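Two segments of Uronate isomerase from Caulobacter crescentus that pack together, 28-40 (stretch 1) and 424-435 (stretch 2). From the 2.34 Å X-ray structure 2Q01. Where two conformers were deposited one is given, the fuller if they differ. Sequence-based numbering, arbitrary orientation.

Stretch 1 28-40: LYALVKDLPIISP
Stretch 2 (424-435) SIPARHDVARRV

The shortest polar contact is the hydrogen bond from Tyr 29 OH to Asp 430 OD2, 2.5 Å. Tyr 29 (chi1 171°, t; chi2 68°), which is helical, points toward stretch 2. CA-to-CB of Asp 430 (t) points sideways to stretch 1, but its carboxylate comes nearer. Asp 430 OD1 receives Arg 434 NE at 2.9 Å, a salt bridge one helical turn along. Arg 434 NH1 also gives a weak hydrogen bond to Tyr 29 OH, 3.2 Å. One water donates to both Asp 430 OD2 (2.7 Å) and Lys 33 O (3.0 Å), linking helix and turn.

Arg 433 points toward stretch 1 with an extended side chain (m, t, t, chi4 -164°). Its guanidinium meets the backbone of 32 to 36, where Val 32 to Leu 35 form a type I turn closed by Leu 35 N to Val 32 O, 3.2 Å. Arg 433 NH1 donates to Leu 35 O at 3.0 Å. Arg 433 NH2 bonds weakly to Leu 35 O (3.3 Å) and Pro 36 O (3.1 Å). Both acceptors lie near the guanidinium plane. Val 32 O sits over one face, 3.2 Å from Arg 433 NH1, and the angle is too poor for a hydrogen bond.

His 429 (chi1 -90°, chi2 82°) donates from NE2 to Ile 38 O, 3.1 Å. His 429 ND1 bonds weakly to Ile 425 O, 3.4 Å.

Strand 37-39 and helix 425-435 run at 102°, their axes 9.8 Å apart at closest approach. CA atoms pair Tyr 29 with Arg 434 (6.1 Å), Ile 37 with His 429 (7.1 Å) and Ser 39 with Ile 425 (8.5 Å). Ile 37 (m, t) places CG2 3.5 Å from the His 429 ring centroid, almost on the normal. Ile 37 CG2 also meets Ile 425 CG2 at 4.1 Å. Arg 434 CG covers a face of the Tyr 29 ring.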

# COMPACT_ATOMS: atom_id res chain seq x y z
N LEU B 28 4.62 -10.88 27.20
CA LEU B 28 3.76 -11.70 26.34
C LEU B 28 4.55 -12.79 25.64
O LEU B 28 4.06 -13.90 25.46
CB LEU B 28 3.03 -10.83 25.31
CG LEU B 28 1.98 -9.84 25.83
CD1 LEU B 28 1.57 -8.89 24.75
CD2 LEU B 28 0.76 -10.54 26.40
N TYR B 29 5.78 -12.45 25.26
CA TYR B 29 6.69 -13.37 24.60
C TYR B 29 7.15 -14.50 25.51
O TYR B 29 7.24 -15.64 25.06
CB TYR B 29 7.89 -12.59 24.04
CG TYR B 29 9.03 -13.44 23.53
CD1 TYR B 29 8.88 -14.22 22.37
CD2 TYR B 29 10.26 -13.45 24.18
CE1 TYR B 29 9.93 -15.00 21.90
CE2 TYR B 29 11.31 -14.22 23.71
CZ TYR B 29 11.14 -14.98 22.57
OH TYR B 29 12.19 -15.74 22.11
N ALA B 30 7.41 -14.19 26.78
CA ALA B 30 7.78 -15.18 27.80
C ALA B 30 6.70 -16.26 27.99
O ALA B 30 7.00 -17.41 28.30
CB ALA B 30 8.05 -14.48 29.12
N LEU B 31 5.45 -15.86 27.75
CA LEU B 31 4.28 -16.72 27.85
C LEU B 31 4.21 -17.73 26.71
O LEU B 31 3.39 -18.65 26.73
CB LEU B 31 3.03 -15.84 27.79
CG LEU B 31 2.00 -15.87 28.90
CD1 LEU B 31 2.57 -15.24 30.16
CD2 LEU B 31 0.80 -15.09 28.43
N VAL B 32 5.08 -17.56 25.72
CA VAL B 32 4.91 -18.18 24.41
C VAL B 32 6.21 -18.74 23.79
O VAL B 32 6.15 -19.65 22.95
CB VAL B 32 4.14 -17.16 23.50
CG1 VAL B 32 4.82 -16.91 22.19
CG2 VAL B 32 2.69 -17.58 23.34
N LYS B 33 7.36 -18.24 24.25
CA LYS B 33 8.68 -18.55 23.65
C LYS B 33 9.10 -20.02 23.67
O LYS B 33 9.92 -20.45 22.85
CB LYS B 33 9.79 -17.69 24.27
CG LYS B 33 10.15 -18.01 25.72
CD LYS B 33 11.13 -16.99 26.27
CE LYS B 33 11.17 -17.02 27.79
NZ LYS B 33 11.64 -15.73 28.37
N ASP B 34 8.55 -20.78 24.62
CA ASP B 34 8.95 -22.15 24.85
C ASP B 34 7.85 -23.15 24.51
O ASP B 34 8.00 -24.34 24.74
CB ASP B 34 9.41 -22.33 26.30
CG ASP B 34 10.78 -21.71 26.57
OD1 ASP B 34 11.71 -21.97 25.78
OD2 ASP B 34 10.91 -20.98 27.57
N LEU B 35 6.74 -22.64 23.97
CA LEU B 35 5.68 -23.50 23.44
C LEU B 35 6.20 -24.31 22.25
O LEU B 35 7.12 -23.85 21.55
CB LEU B 35 4.47 -22.66 23.01
CG LEU B 35 3.50 -22.16 24.08
CD1 LEU B 35 2.46 -21.26 23.46
CD2 LEU B 35 2.83 -23.32 24.82
N PRO B 36 5.65 -25.51 22.03
CA PRO B 36 6.09 -26.31 20.88
C PRO B 36 5.82 -25.62 19.55
O PRO B 36 4.88 -24.84 19.43
CB PRO B 36 5.25 -27.59 20.99
CG PRO B 36 4.83 -27.65 22.43
CD PRO B 36 4.61 -26.22 22.80
N ILE B 37 6.68 -25.90 18.57
CA ILE B 37 6.52 -25.35 17.23
C ILE B 37 5.50 -26.17 16.42
O ILE B 37 5.62 -27.39 16.28
CB ILE B 37 7.89 -25.29 16.50
CG1 ILE B 37 8.78 -24.21 17.14
CG2 ILE B 37 7.72 -25.02 15.01
CD1 ILE B 37 10.25 -24.34 16.79
N ILE B 38 4.48 -25.49 15.91
CA ILE B 38 3.54 -26.10 14.98
C ILE B 38 3.78 -25.50 13.60
O ILE B 38 3.62 -24.28 13.39
CB ILE B 38 2.08 -25.90 15.41
CG1 ILE B 38 1.85 -26.58 16.76
CG2 ILE B 38 1.12 -26.47 14.36
CD1 ILE B 38 0.67 -26.02 17.49
N SER B 39 4.18 -26.36 12.68
CA SER B 39 4.62 -25.94 11.36
C SER B 39 3.78 -26.61 10.26
O SER B 39 4.21 -27.59 9.65
CB SER B 39 6.11 -26.26 11.20
OG SER B 39 6.61 -25.78 9.97
N PRO B 40 2.58 -26.06 9.99
CA PRO B 40 1.57 -26.76 9.20
C PRO B 40 1.71 -26.64 7.68
O PRO B 40 0.96 -27.28 6.94
CB PRO B 40 0.27 -26.14 9.69
CG PRO B 40 0.64 -24.75 10.13
CD PRO B 40 2.12 -24.71 10.39
N SER B 424 16.59 -23.19 10.33
CA SER B 424 16.01 -21.87 10.49
C SER B 424 14.58 -21.92 11.05
O SER B 424 14.00 -20.89 11.35
CB SER B 424 16.01 -21.12 9.15
OG SER B 424 17.33 -20.84 8.71
N ILE B 425 14.03 -23.13 11.18
CA ILE B 425 12.65 -23.30 11.69
C ILE B 425 12.41 -22.68 13.07
O ILE B 425 11.50 -21.84 13.20
CB ILE B 425 12.12 -24.77 11.55
CG1 ILE B 425 11.85 -25.11 10.09
CG2 ILE B 425 10.86 -24.99 12.39
CD1 ILE B 425 11.34 -26.52 9.87
N PRO B 426 13.21 -23.05 14.11
CA PRO B 426 13.07 -22.33 15.38
C PRO B 426 13.37 -20.83 15.32
O PRO B 426 12.72 -20.06 16.02
CB PRO B 426 14.06 -23.05 16.31
CG PRO B 426 15.02 -23.69 15.40
CD PRO B 426 14.22 -24.12 14.22
N ALA B 427 14.32 -20.43 14.48
CA ALA B 427 14.64 -19.02 14.22
C ALA B 427 13.45 -18.23 13.68
O ALA B 427 13.19 -17.12 14.14
CB ALA B 427 15.81 -18.91 13.26
N ARG B 428 12.74 -18.82 12.73
CA ARG B 428 11.61 -18.19 12.04
C ARG B 428 10.36 -18.10 12.91
O ARG B 428 9.62 -17.12 12.85
CB ARG B 428 11.28 -18.94 10.75
CG ARG B 428 12.24 -18.67 9.63
CD ARG B 428 12.19 -19.75 8.57
NE ARG B 428 13.27 -19.62 7.59
CZ ARG B 428 13.22 -18.85 6.51
NH1 ARG B 428 12.14 -18.14 6.23
NH2 ARG B 428 14.26 -18.80 5.69
N HIS B 429 10.13 -19.15 13.70
CA HIS B 429 9.03 -19.17 14.66
C HIS B 429 9.25 -18.22 15.83
O HIS B 429 8.30 -17.65 16.33
CB HIS B 429 8.77 -20.59 15.17
CG HIS B 429 7.77 -21.33 14.34
ND1 HIS B 429 8.11 -21.97 13.17
CD2 HIS B 429 6.45 -21.53 14.51
CE1 HIS B 429 7.03 -22.54 12.65
NE2 HIS B 429 6.01 -22.29 13.45
N ASP B 430 10.51 -18.04 16.23
CA ASP B 430 10.87 -17.05 17.25
C ASP B 430 10.57 -15.62 16.80
O ASP B 430 10.04 -14.83 17.58
CB ASP B 430 12.34 -17.16 17.64
CG ASP B 430 12.62 -16.50 18.97
OD1 ASP B 430 13.20 -15.39 18.98
OD2 ASP B 430 12.25 -17.07 20.01
N VAL B 431 10.91 -15.30 15.55
CA VAL B 431 10.60 -14.00 14.94
C VAL B 431 9.09 -13.74 14.93
O VAL B 431 8.64 -12.65 15.27
CB VAL B 431 11.18 -13.90 13.50
CG1 VAL B 431 10.66 -12.66 12.75
CG2 VAL B 431 12.67 -13.88 13.53
N ALA B 432 8.32 -14.76 14.56
CA ALA B 432 6.85 -14.69 14.56
C ALA B 432 6.31 -14.35 15.94
O ALA B 432 5.43 -13.50 16.07
CB ALA B 432 6.26 -16.00 14.10
N ARG B 433 6.86 -15.00 16.96
CA ARG B 433 6.44 -14.81 18.34
C ARG B 433 6.77 -13.43 18.93
O ARG B 433 5.97 -12.87 19.67
CB ARG B 433 6.99 -15.94 19.21
CG ARG B 433 6.36 -17.29 18.87
CD ARG B 433 7.14 -18.48 19.41
NE ARG B 433 6.49 -19.72 18.99
CZ ARG B 433 6.71 -20.92 19.51
NH1 ARG B 433 7.58 -21.10 20.49
NH2 ARG B 433 6.03 -21.96 19.04
N ARG B 434 7.93 -12.88 18.56
CA ARG B 434 8.35 -11.56 19.02
C ARG B 434 7.58 -10.42 18.38
O ARG B 434 7.23 -9.45 19.05
CB ARG B 434 9.85 -11.34 18.78
CG ARG B 434 10.71 -12.24 19.62
CD ARG B 434 12.18 -12.04 19.35
NE ARG B 434 12.94 -12.84 20.30
CZ ARG B 434 13.47 -12.37 21.43
NH1 ARG B 434 14.12 -13.18 22.23
NH2 ARG B 434 13.36 -11.08 21.73
N VAL B 435 7.33 -10.55 17.07
CA VAL B 435 6.58 -9.54 16.31
C VAL B 435 5.11 -9.50 16.74
O VAL B 435 4.55 -8.41 16.92
CB VAL B 435 6.73 -9.74 14.78
CG1 VAL B 435 5.77 -8.84 14.00
CG2 VAL B 435 8.15 -9.47 14.35
O HOH W 1 10.64 -19.25 20.20